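Local coordinates for protein acyl-CoA dehydrogenase (Bacillus subtilis, PDB 5LNX) that uses bound FAD to oxidise saturated acyl-CoA thioesters to their 2,3-dehydroacyl-CoA products, passing the electrons to an acceptor, at residues A122-H127 with S151-T156; A321-V326 with V356-E361; E73-S78 with A245-G250. All coordinates share one frame; numbering follows the deposited sequence.

Contact 1 (A122-H127 with S151-T156); sequences ALTEPH and SKIFIT. With FAD (flavin-adenine dinucleotide), chain S.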
loop_
_atom_site.group_PDB
_atom_site.type_symbol
_atom_site.label_atom_id
_atom_site.label_comp_id
_atom_site.label_asym_id
_atom_site.label_seq_id
_atom_site.Cartn_x
_atom_site.Cartn_y
_atom_site.Cartn_z
ATOM N N ALA D 122 13.422 4.502 -31.940
ATOM C CA ALA D 122 13.073 5.855 -32.372
ATOM C C ALA D 122 11.595 6.351 -32.531
ATOM O O ALA D 122 11.175 6.808 -33.618
ATOM C CB ALA D 122 13.901 6.370 -33.552
ATOM N N LEU D 123 10.904 6.476 -31.403
ATOM C CA LEU D 123 9.583 7.161 -31.325
ATOM C C LEU D 123 9.589 8.442 -30.496
ATOM O O LEU D 123 9.196 9.524 -30.974
ATOM C CB LEU D 123 8.571 6.195 -30.741
ATOM C CG LEU D 123 7.155 6.675 -30.480
ATOM C CD1 LEU D 123 6.465 7.178 -31.739
ATOM C CD2 LEU D 123 6.386 5.531 -29.835
ATOM N N THR D 124 10.085 8.330 -29.275
ATOM C CA THR D 124 10.014 9.411 -28.275
ATOM C C THR D 124 10.817 10.680 -28.638
ATOM O O THR D 124 11.927 10.597 -29.211
ATOM C CB THR D 124 10.488 8.895 -26.883
ATOM O OG1 THR D 124 9.725 7.730 -26.556
ATOM C CG2 THR D 124 10.302 9.934 -25.780
ATOM N N GLU D 125 10.274 11.827 -28.242
ATOM C CA GLU D 125 10.852 13.148 -28.553
ATOM C C GLU D 125 10.740 14.090 -27.348
ATOM O O GLU D 125 9.883 13.888 -26.494
ATOM C CB GLU D 125 10.081 13.832 -29.699
ATOM C CG GLU D 125 10.192 13.180 -31.068
ATOM C CD GLU D 125 9.667 14.084 -32.199
ATOM O OE1 GLU D 125 9.213 15.221 -31.912
ATOM O OE2 GLU D 125 9.665 13.658 -33.382
ATOM N N PRO D 126 11.574 15.144 -27.289
ATOM C CA PRO D 126 11.520 15.998 -26.114
ATOM C C PRO D 126 10.121 16.465 -25.769
ATOM O O PRO D 126 9.773 16.544 -24.593
ATOM C CB PRO D 126 12.427 17.171 -26.492
ATOM C CG PRO D 126 13.438 16.579 -27.424
ATOM C CD PRO D 126 12.685 15.520 -28.195
ATOM N N HIS D 127 9.324 16.742 -26.800
ATOM C CA HIS D 127 7.951 17.264 -26.646
ATOM C C HIS D 127 6.863 16.201 -26.745
ATOM O O HIS D 127 5.713 16.466 -26.388
ATOM C CB HIS D 127 7.675 18.394 -27.668
ATOM C CG HIS D 127 8.227 19.704 -27.240
ATOM N ND1 HIS D 127 9.294 20.303 -27.871
ATOM C CD2 HIS D 127 7.964 20.459 -26.143
ATOM C CE1 HIS D 127 9.611 21.418 -27.233
ATOM N NE2 HIS D 127 8.836 21.525 -26.166
ATOM N N SER D 151 14.327 15.702 -33.852
ATOM C CA SER D 151 15.141 15.016 -32.840
ATOM C C SER D 151 14.372 13.961 -32.065
ATOM O O SER D 151 13.185 14.111 -31.768
ATOM C CB SER D 151 15.727 16.019 -31.846
ATOM O OG SER D 151 14.787 16.331 -30.841
ATOM N N LYS D 152 15.077 12.890 -31.732
ATOM C CA LYS D 152 14.546 11.885 -30.809
ATOM C C LYS D 152 15.279 11.965 -29.496
ATOM O O LYS D 152 16.411 12.436 -29.440
ATOM C CB LYS D 152 14.616 10.474 -31.411
ATOM C CG LYS D 152 13.864 10.342 -32.725
ATOM C CD LYS D 152 12.386 10.645 -32.542
ATOM C CE LYS D 152 11.626 10.721 -33.850
ATOM N NZ LYS D 152 10.171 10.522 -33.594
ATOM N N ILE D 153 14.622 11.488 -28.447
ATOM C CA ILE D 153 15.242 11.367 -27.117
ATOM C C ILE D 153 15.060 9.976 -26.486
ATOM O O ILE D 153 14.231 9.164 -26.929
ATOM C CB ILE D 153 14.709 12.425 -26.100
ATOM C CG1 ILE D 153 13.183 12.449 -26.035
ATOM C CG2 ILE D 153 15.210 13.823 -26.420
ATOM C CD1 ILE D 153 12.633 13.110 -24.783
ATOM N N PHE D 154 15.927 9.696 -25.509
ATOM C CA PHE D 154 15.890 8.482 -24.674
ATOM C C PHE D 154 15.865 7.204 -25.494
ATOM O O PHE D 154 15.017 6.356 -25.251
ATOM C CB PHE D 154 14.639 8.485 -23.799
ATOM C CG PHE D 154 14.531 9.652 -22.859
ATOM C CD1 PHE D 154 15.627 10.114 -22.185
ATOM C CD2 PHE D 154 13.298 10.238 -22.612
ATOM C CE1 PHE D 154 15.520 11.182 -21.315
ATOM C CE2 PHE D 154 13.174 11.299 -21.746
ATOM C CZ PHE D 154 14.285 11.771 -21.085
ATOM N N ILE D 155 16.759 7.060 -26.465
ATOM C CA ILE D 155 16.668 5.947 -27.437
ATOM C C ILE D 155 17.555 4.769 -27.052
ATOM O O ILE D 155 18.787 4.834 -27.106
ATOM C CB ILE D 155 17.012 6.389 -28.870
ATOM C CG1 ILE D 155 16.116 7.555 -29.313
ATOM C CG2 ILE D 155 16.860 5.228 -29.831
ATOM C CD1 ILE D 155 14.637 7.277 -29.179
ATOM N N THR D 156 16.913 3.686 -26.639
ATOM C CA THR D 156 17.647 2.499 -26.206
ATOM C C THR D 156 18.431 2.035 -27.418
ATOM O O THR D 156 18.014 2.275 -28.548
ATOM C CB THR D 156 16.709 1.360 -25.739
ATOM O OG1 THR D 156 15.915 1.798 -24.631
ATOM C CG2 THR D 156 17.506 0.142 -25.318
HETATM P PA FAD S . 5.835 12.186 -19.808
HETATM O O1A FAD S . 5.186 11.168 -20.730
HETATM O O2A FAD S . 5.757 13.663 -20.015
HETATM O O5B FAD S . 5.173 11.885 -18.371
HETATM C C5B FAD S . 5.577 12.470 -17.142
HETATM C C4B FAD S . 4.722 11.805 -16.067
HETATM O O4B FAD S . 3.408 12.266 -16.271
HETATM C C3B FAD S . 4.697 10.289 -16.186
HETATM O O3B FAD S . 4.581 9.668 -14.899
HETATM C C2B FAD S . 3.443 9.995 -16.958
HETATM O O2B FAD S . 2.798 8.843 -16.442
HETATM C C1B FAD S . 2.587 11.176 -16.629
HETATM N N9A FAD S . 1.644 11.598 -17.655
HETATM C C8A FAD S . 1.836 12.450 -18.687
HETATM N N7A FAD S . 0.655 12.646 -19.350
HETATM C C5A FAD S . -0.291 11.895 -18.727
HETATM C C6A FAD S . -1.727 11.625 -18.846
HETATM N N6A FAD S . -2.468 12.171 -19.822
HETATM N N1A FAD S . -2.305 10.818 -17.930
HETATM C C2A FAD S . -1.651 10.240 -16.911
HETATM N N3A FAD S . -0.341 10.441 -16.746
HETATM C C4A FAD S . 0.367 11.239 -17.588
HETATM N N1 FAD S . 11.569 5.938 -26.216
HETATM C C2 FAD S . 11.575 5.339 -27.430
HETATM O O2 FAD S . 10.899 5.857 -28.328
HETATM N N3 FAD S . 12.265 4.212 -27.709
HETATM C C4 FAD S . 13.017 3.601 -26.785
HETATM O O4 FAD S . 13.663 2.557 -27.047
HETATM C C4X FAD S . 13.076 4.209 -25.441
HETATM N N5 FAD S . 13.818 3.647 -24.463
HETATM C C5X FAD S . 13.888 4.217 -23.238
HETATM C C6 FAD S . 14.725 3.644 -22.316
HETATM C C7 FAD S . 14.823 4.141 -21.040
HETATM C C7M FAD S . 15.685 3.353 -20.087
HETATM C C8 FAD S . 14.051 5.363 -20.684
HETATM C C8M FAD S . 14.095 5.988 -19.315
HETATM C C9 FAD S . 13.245 5.960 -21.621
HETATM C C9A FAD S . 13.125 5.447 -22.906
HETATM N N10 FAD S . 12.340 6.076 -23.926
HETATM C C10 FAD S . 12.287 5.448 -25.195
HETATM C "C1'" FAD S . 11.507 7.256 -23.646
HETATM C "C2'" FAD S . 10.260 6.803 -22.850
HETATM O "O2'" FAD S . 9.369 5.939 -23.579
HETATM C "C3'" FAD S . 9.512 8.007 -22.296
HETATM O "O3'" FAD S . 10.222 8.478 -21.152
HETATM C "C4'" FAD S . 8.068 7.662 -21.964
HETATM O "O4'" FAD S . 7.355 7.394 -23.185
HETATM C "C5'" FAD S . 7.358 8.770 -21.145
HETATM O "O5'" FAD S . 7.427 10.098 -21.668
HETATM P P FAD S . 8.231 11.316 -20.937
HETATM O O1P FAD S . 8.097 12.606 -21.726
HETATM O O2P FAD S . 9.615 10.841 -20.589
HETATM O O3P FAD S . 7.390 11.766 -19.632
#
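K152 reaches from its strand beneath the loop 122-127 and drives its ammonium group between L123 and E125. CG lies anti to the carbonyl carbon and the chain kinks at chi2 (-61°), which folds the aliphatic part under T124 O before NZ turns up to L123 O (3.0 Å). NZ also forms a salt bridge with E125 OE2 (3.2 Å), meeting the lone pair that faces away from the other carboxylate oxygen, and takes F167 O of strand 163-169 as a further acceptor. T137 OG1 shares OE2 with the lysine, and the R136 backbone N holds OE1, so a buried ion pair is gripped at both ends. Between the two segments, I153 N donates to T124 O (2.9 Å, 167°). An alanine in place of K152 would probably leave the E125 carboxylate without its buried counter-charge and the L123 carbonyl without this donor, letting the loop shift.

The partly exposed margin still packs: P126 CG rests on I153 CG2 (3.4 Å), with S151 OG beside the proline ring. The loose, solvent side is H127, which points away from the strand without touching it; R266 and Q268 of the second subunit take the P126 and H127 carbonyls.

At the inner end, the loop and the strand's corner at F154 grasp the isoalloxazine. L123 N and T124 N (2.8 Å) both donate to FAD O2, while T124 OG1 donates to FAD N1 (2.6 Å). Across the ring system, T156 OG1 donates to FAD N5 (2.8 Å). Donors gathered at N1 and O2 would be expected to draw electron density toward the pyrimidine end and stabilise negative charge there in the reduced flavin, consistent with its role as electron acceptor.

Contact 2 (A321-V326 with V356-E361); sequences ASDAAV and VTQIYE. With FAD (flavin-adenine dinucleotide), chain S.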
loop_
_atom_site.group_PDB
_atom_site.type_symbol
_atom_site.label_atom_id
_atom_site.label_comp_id
_atom_site.label_asym_id
_atom_site.label_seq_id
_atom_site.Cartn_x
_atom_site.Cartn_y
_atom_site.Cartn_z
ATOM N N ALA D 321 3.907 -6.331 -12.847
ATOM C CA ALA D 321 5.293 -6.788 -12.690
ATOM C C ALA D 321 6.213 -5.632 -12.319
ATOM O O ALA D 321 6.992 -5.728 -11.367
ATOM C CB ALA D 321 5.766 -7.472 -13.958
ATOM N N SER D 322 6.058 -4.512 -13.015
ATOM C CA SER D 322 6.893 -3.323 -12.772
ATOM C C SER D 322 6.772 -2.847 -11.325
ATOM O O SER D 322 7.763 -2.686 -10.630
ATOM C CB SER D 322 6.556 -2.181 -13.761
ATOM O OG SER D 322 5.205 -1.743 -13.679
ATOM N N ASP D 323 5.555 -2.598 -10.888
ATOM C CA ASP D 323 5.301 -2.120 -9.522
ATOM C C ASP D 323 5.766 -3.132 -8.487
ATOM O O ASP D 323 6.290 -2.778 -7.446
ATOM C CB ASP D 323 3.798 -1.852 -9.306
ATOM C CG ASP D 323 3.318 -0.605 -10.027
ATOM O OD1 ASP D 323 4.155 0.088 -10.630
ATOM O OD2 ASP D 323 2.111 -0.304 -9.958
ATOM N N ALA D 324 5.486 -4.390 -8.771
ATOM C CA ALA D 324 5.878 -5.506 -7.901
ATOM C C ALA D 324 7.386 -5.550 -7.749
ATOM O O ALA D 324 7.920 -5.865 -6.688
ATOM C CB ALA D 324 5.351 -6.836 -8.456
ATOM N N ALA D 325 8.061 -5.254 -8.840
ATOM C CA ALA D 325 9.519 -5.350 -8.909
ATOM C C ALA D 325 10.174 -4.245 -8.097
ATOM O O ALA D 325 11.094 -4.481 -7.317
ATOM C CB ALA D 325 9.967 -5.289 -10.362
ATOM N N VAL D 326 9.712 -3.027 -8.313
ATOM C CA VAL D 326 10.137 -1.880 -7.495
ATOM C C VAL D 326 10.027 -2.217 -6.036
ATOM O O VAL D 326 10.862 -1.803 -5.237
ATOM C CB VAL D 326 9.264 -0.640 -7.737
ATOM C CG1 VAL D 326 9.708 0.519 -6.870
ATOM C CG2 VAL D 326 9.341 -0.235 -9.183
ATOM N N VAL D 356 12.831 1.988 -13.732
ATOM C CA VAL D 356 12.652 2.203 -15.168
ATOM C C VAL D 356 11.407 1.502 -15.707
ATOM O O VAL D 356 10.731 1.993 -16.639
ATOM C CB VAL D 356 13.880 1.658 -15.927
ATOM C CG2 VAL D 356 13.749 1.877 -17.416
ATOM N N THR D 357 11.112 0.345 -15.126
ATOM C CA THR D 357 10.104 -0.564 -15.666
ATOM C C THR D 357 8.715 0.032 -15.514
ATOM O O THR D 357 7.799 -0.342 -16.253
ATOM C CB THR D 357 10.125 -1.956 -14.972
ATOM O OG1 THR D 357 9.778 -1.843 -13.585
ATOM C CG2 THR D 357 11.492 -2.600 -15.102
ATOM N N GLN D 358 8.598 0.997 -14.598
ATOM C CA GLN D 358 7.363 1.737 -14.372
ATOM C C GLN D 358 7.114 2.915 -15.363
ATOM O O GLN D 358 6.033 3.500 -15.391
ATOM C CB GLN D 358 7.342 2.292 -12.953
ATOM C CG GLN D 358 7.500 1.263 -11.852
ATOM C CD GLN D 358 7.344 1.894 -10.492
ATOM O OE1 GLN D 358 8.239 2.600 -10.034
ATOM N NE2 GLN D 358 6.221 1.640 -9.825
ATOM N N ILE D 359 8.106 3.186 -16.203
ATOM C CA ILE D 359 8.238 4.443 -16.901
ATOM C C ILE D 359 8.176 4.254 -18.414
ATOM O O ILE D 359 7.323 4.846 -19.079
ATOM C CB ILE D 359 9.562 5.151 -16.545
ATOM C CG1 ILE D 359 9.586 5.484 -15.058
ATOM C CG2 ILE D 359 9.721 6.420 -17.395
ATOM C CD1 ILE D 359 10.755 6.345 -14.613
ATOM N N TYR D 360 9.119 3.497 -18.966
ATOM C CA TYR D 360 9.185 3.307 -20.432
ATOM C C TYR D 360 8.262 2.239 -21.022
ATOM O O TYR D 360 7.724 1.386 -20.318
ATOM C CB TYR D 360 10.619 3.109 -20.936
ATOM C CG TYR D 360 11.327 1.811 -20.553
ATOM C CD1 TYR D 360 10.759 0.820 -19.743
ATOM C CD2 TYR D 360 12.620 1.668 -20.912
ATOM C CE1 TYR D 360 11.491 -0.299 -19.372
ATOM C CE2 TYR D 360 13.361 0.583 -20.541
ATOM C CZ TYR D 360 12.800 -0.417 -19.786
ATOM O OH TYR D 360 13.565 -1.482 -19.379
ATOM N N GLU D 361 8.146 2.302 -22.349
ATOM C CA GLU D 361 7.158 1.556 -23.123
ATOM C C GLU D 361 5.776 1.764 -22.530
ATOM O O GLU D 361 4.922 0.857 -22.543
ATOM C CB GLU D 361 7.516 0.086 -23.232
ATOM C CG GLU D 361 8.985 -0.117 -23.639
ATOM C CD GLU D 361 9.201 -1.220 -24.644
ATOM O OE1 GLU D 361 8.234 -1.964 -24.949
ATOM O OE2 GLU D 361 10.354 -1.328 -25.128
HETATM P PA FAD S . 5.835 12.186 -19.808
HETATM O O1A FAD S . 5.186 11.168 -20.730
HETATM O O2A FAD S . 5.757 13.663 -20.015
HETATM O O5B FAD S . 5.173 11.885 -18.371
HETATM C C5B FAD S . 5.577 12.470 -17.142
HETATM C C4B FAD S . 4.722 11.805 -16.067
HETATM O O4B FAD S . 3.408 12.266 -16.271
HETATM C C3B FAD S . 4.697 10.289 -16.186
HETATM O O3B FAD S . 4.581 9.668 -14.899
HETATM C C2B FAD S . 3.443 9.995 -16.958
HETATM O O2B FAD S . 2.798 8.843 -16.442
HETATM C C1B FAD S . 2.587 11.176 -16.629
HETATM N N9A FAD S . 1.644 11.598 -17.655
HETATM C C8A FAD S . 1.836 12.450 -18.687
HETATM N N7A FAD S . 0.655 12.646 -19.350
HETATM C C5A FAD S . -0.291 11.895 -18.727
HETATM C C6A FAD S . -1.727 11.625 -18.846
HETATM N N6A FAD S . -2.468 12.171 -19.822
HETATM N N1A FAD S . -2.305 10.818 -17.930
HETATM C C2A FAD S . -1.651 10.240 -16.911
HETATM N N3A FAD S . -0.341 10.441 -16.746
HETATM C C4A FAD S . 0.367 11.239 -17.588
HETATM N N1 FAD S . 11.569 5.938 -26.216
HETATM C C2 FAD S . 11.575 5.339 -27.430
HETATM O O2 FAD S . 10.899 5.857 -28.328
HETATM N N3 FAD S . 12.265 4.212 -27.709
HETATM C C4 FAD S . 13.017 3.601 -26.785
HETATM O O4 FAD S . 13.663 2.557 -27.047
HETATM C C4X FAD S . 13.076 4.209 -25.441
HETATM N N5 FAD S . 13.818 3.647 -24.463
HETATM C C5X FAD S . 13.888 4.217 -23.238
HETATM C C6 FAD S . 14.725 3.644 -22.316
HETATM C C7 FAD S . 14.823 4.141 -21.040
HETATM C C7M FAD S . 15.685 3.353 -20.087
HETATM C C8 FAD S . 14.051 5.363 -20.684
HETATM C C8M FAD S . 14.095 5.988 -19.315
HETATM C C9 FAD S . 13.245 5.960 -21.621
HETATM C C9A FAD S . 13.125 5.447 -22.906
HETATM N N10 FAD S . 12.340 6.076 -23.926
HETATM C C10 FAD S . 12.287 5.448 -25.195
HETATM C "C1'" FAD S . 11.507 7.256 -23.646
HETATM C "C2'" FAD S . 10.260 6.803 -22.850
HETATM O "O2'" FAD S . 9.369 5.939 -23.579
HETATM C "C3'" FAD S . 9.512 8.007 -22.296
HETATM O "O3'" FAD S . 10.222 8.478 -21.152
HETATM C "C4'" FAD S . 8.068 7.662 -21.964
HETATM O "O4'" FAD S . 7.355 7.394 -23.185
HETATM C "C5'" FAD S . 7.358 8.770 -21.145
HETATM O "O5'" FAD S . 7.427 10.098 -21.668
HETATM P P FAD S . 8.231 11.316 -20.937
HETATM O O1P FAD S . 8.097 12.606 -21.726
HETATM O O2P FAD S . 9.615 10.841 -20.589
HETATM O O3P FAD S . 7.390 11.766 -19.632
#
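Q358 lays its amide against the side of helix 311-326, where D323 and V326 receive it. The polar part of the contact is one bond: Q358 NE2 donates to D323 OD1 (2.7 Å) almost straight, at 168°. The acceptor lies in the amide plane, yet the donor comes in from above the carboxylate, 43° out of its plane; the carboxylate and amide planes are nearly perpendicular (89°). Both ends have other partners that fix their rotation: D323 OD2 pairs with R368 and Q358 OE1 accepts from K355.

Van der Waals packing continues one turn along the helix. The V326 CG2 methyl, beside its own backbone N, meets the amide end of the glutamine, 3.2 Å from both Q358 CD and OE1, with CG next to them. The two side chains cross at about a right angle, and the amide is bordered by a methyl as well as a carboxylate.

Mixed contacts close the other side. The methylene of S322 abuts T357, CB lying 3.2 Å from T357 OG1, but the hydroxyls turn back to earlier carbonyls of their own parts of the chain, S322 OG to K318 O and T357 OG1 to A354 O.

Contact with the flavin falls to the far side of the loop. Y360 brings its ring edge to the dimethylbenzene ring, CD2 being 3.2 Å from FAD C6, while V356 CG2 lies over the tyrosine ring and 3.6 Å from FAD C7M.

The loop 356-361 thus joins helix 348-356 to helix 364-376 in the C-terminal helical domain, wedged between helix 311-326 and the cofactor. Helix 229-265 backs it through I244 and I251, V83 of helix 79-90 touches Y360, and Q334 of the second subunit donates to Q358 O.

Contact 3 (E73-S78 with A245-G250); sequences EISRIS and AAQALG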
loop_
_atom_site.group_PDB
_atom_site.type_symbol
_atom_site.label_atom_id
_atom_site.label_comp_id
_atom_site.label_asym_id
_atom_site.label_seq_id
_atom_site.Cartn_x
_atom_site.Cartn_y
_atom_site.Cartn_z
ATOM N N GLU D 73 14.294 -14.927 -18.393
ATOM C CA GLU D 73 15.512 -15.578 -17.908
ATOM C C GLU D 73 16.734 -14.660 -17.888
ATOM O O GLU D 73 17.479 -14.623 -16.913
ATOM C CB GLU D 73 15.806 -16.813 -18.757
ATOM C CG GLU D 73 14.901 -17.971 -18.397
ATOM C CD GLU D 73 15.091 -18.442 -16.959
ATOM O OE1 GLU D 73 16.126 -18.142 -16.283
ATOM O OE2 GLU D 73 14.143 -19.089 -16.497
ATOM N N ILE D 74 16.931 -13.923 -18.976
ATOM C CA ILE D 74 18.086 -13.021 -19.109
ATOM C C ILE D 74 18.022 -11.900 -18.086
ATOM O O ILE D 74 19.054 -11.425 -17.597
ATOM C CB ILE D 74 18.181 -12.410 -20.524
ATOM C CG1 ILE D 74 18.685 -13.473 -21.513
ATOM C CG2 ILE D 74 19.127 -11.229 -20.528
ATOM C CD1 ILE D 74 18.794 -13.005 -22.951
ATOM N N SER D 75 16.806 -11.498 -17.760
ATOM C CA SER D 75 16.578 -10.376 -16.864
ATOM C C SER D 75 16.788 -10.735 -15.386
ATOM O O SER D 75 17.056 -9.853 -14.562
ATOM C CB SER D 75 15.196 -9.760 -17.116
ATOM O OG SER D 75 15.100 -9.322 -18.472
ATOM N N ARG D 76 16.672 -12.018 -15.055
ATOM C CA ARG D 76 17.117 -12.554 -13.738
ATOM C C ARG D 76 18.550 -12.152 -13.427
ATOM O O ARG D 76 18.845 -11.562 -12.383
ATOM C CB ARG D 76 17.000 -14.085 -13.693
ATOM C CG ARG D 76 15.853 -14.567 -12.804
ATOM C CD ARG D 76 15.369 -15.979 -13.014
ATOM N NE ARG D 76 14.429 -16.432 -12.013
ATOM C CZ ARG D 76 14.657 -17.308 -11.028
ATOM N NH1 ARG D 76 15.857 -17.851 -10.809
ATOM N NH2 ARG D 76 13.642 -17.630 -10.220
ATOM N N ILE D 77 19.404 -12.350 -14.420
ATOM C CA ILE D 77 20.825 -11.969 -14.352
ATOM C C ILE D 77 21.111 -10.501 -14.688
ATOM O O ILE D 77 21.912 -9.869 -14.025
ATOM C CB ILE D 77 21.634 -12.881 -15.315
ATOM C CG1 ILE D 77 21.454 -14.373 -14.911
ATOM N N SER D 78 20.487 -9.971 -15.743
ATOM C CA SER D 78 20.733 -8.582 -16.181
ATOM C C SER D 78 19.528 -7.964 -16.873
ATOM O O SER D 78 19.130 -8.378 -17.957
ATOM C CB SER D 78 21.902 -8.501 -17.141
ATOM O OG SER D 78 22.092 -7.183 -17.637
ATOM N N ALA D 245 7.478 -6.410 -19.009
ATOM C CA ALA D 245 6.873 -7.054 -17.860
ATOM C C ALA D 245 7.733 -8.245 -17.408
ATOM O O ALA D 245 7.985 -8.443 -16.212
ATOM C CB ALA D 245 5.474 -7.534 -18.206
ATOM N N ALA D 246 8.118 -9.047 -18.398
ATOM C CA ALA D 246 9.084 -10.133 -18.243
ATOM C C ALA D 246 10.416 -9.656 -17.671
ATOM O O ALA D 246 11.051 -10.346 -16.869
ATOM C CB ALA D 246 9.311 -10.809 -19.590
ATOM N N GLN D 247 10.848 -8.479 -18.090
ATOM C CA GLN D 247 12.039 -7.842 -17.505
ATOM C C GLN D 247 11.817 -7.587 -16.025
ATOM O O GLN D 247 12.640 -7.966 -15.185
ATOM C CB GLN D 247 12.360 -6.517 -18.204
ATOM C CG GLN D 247 13.690 -5.901 -17.800
ATOM C CD GLN D 247 13.845 -4.447 -18.242
ATOM O OE1 GLN D 247 12.910 -3.826 -18.755
ATOM N NE2 GLN D 247 15.043 -3.901 -18.046
ATOM N N ALA D 248 10.675 -6.974 -15.721
ATOM C CA ALA D 248 10.288 -6.662 -14.326
ATOM C C ALA D 248 10.171 -7.921 -13.454
ATOM O O ALA D 248 10.408 -7.883 -12.249
ATOM C CB ALA D 248 8.964 -5.924 -14.307
ATOM N N LEU D 249 9.752 -9.008 -14.094
ATOM C CA LEU D 249 9.568 -10.299 -13.466
ATOM C C LEU D 249 10.934 -10.855 -13.038
ATOM O O LEU D 249 11.185 -11.109 -11.853
ATOM C CB LEU D 249 8.880 -11.256 -14.451
ATOM C CG LEU D 249 8.579 -12.681 -13.964
ATOM C CD1 LEU D 249 7.732 -12.681 -12.693
ATOM C CD2 LEU D 249 7.888 -13.479 -15.060
ATOM N N GLY D 250 11.826 -10.975 -14.019
ATOM C CA GLY D 250 13.218 -11.390 -13.792
ATOM C C GLY D 250 13.871 -10.565 -12.699
ATOM O O GLY D 250 14.471 -11.099 -11.768
#
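S75 of helix 64-77 packs against Q247 and G250 of helix 229-265 in a close, glycine-mediated helix crossing that joins the N-terminal and C-terminal helical domains of the acyl-CoA dehydrogenase fold. The axes of the two segments approach to 7.3 Å, with 46° between their N-to-C directions.

The CB of S75 points toward the partner helix. Its OG stands anti to the carbonyl carbon and beside the backbone N (chi1 -59°), which brings it over Q247 CA (3.5 Å) and lets it bond back to I71 O of its own helix. The hydroxyl is therefore satisfied locally, and toward Q247 it offers only van der Waals contact.

Q247 leaves its backbone along the flank of the serine. With CG anti to the backbone N (chi1 -171°) and the rest extended, its CG passes S75 OG at 3.8 Å and the amide continues beyond the crossing, where OE1 meets the hydroxyl of Y360 and NE2 makes a weak hydrogen bond to A79 O.

R76 runs the other way. Its chain is extended from CG to NE, so its foot borders G250 while NE pairs with E253, which lies past the 245-250 segment on helix 229-265. That outside partner ties the same two helices together on the partly exposed side of the crossing.

The lack of a side chain at G250 probably permits the close approach: a beta carbon there would run into R76 N and S75 CB. The CA atoms of R76 and G250 are 4.1 Å apart, and R76 CA lies 3.6 Å from G250 O.

In the fold
Contacts 1 and 2 meet the same FAD from different domains: their centres are 19 Å apart and their nearest atoms about 5 Å, with the isoalloxazine bridging them. Contact 1 serves the pyrimidine end and N5, contact 2 the dimethylbenzene end, and both are bordered by the second subunit. Contact 3 lies among the helices beside contact 2, centres about 11 Å apart, and its centre is about 24 Å from that of contact 1. It is linked to the flavin site through a second-shell contact: Y360 OH and Q247 OE1, 2.5 Å apart, form a probable hydrogen bond, and the Q247 side chain is about 8 Å from FAD. In sequence, contact 1 is nested within the loop closed by contact 3.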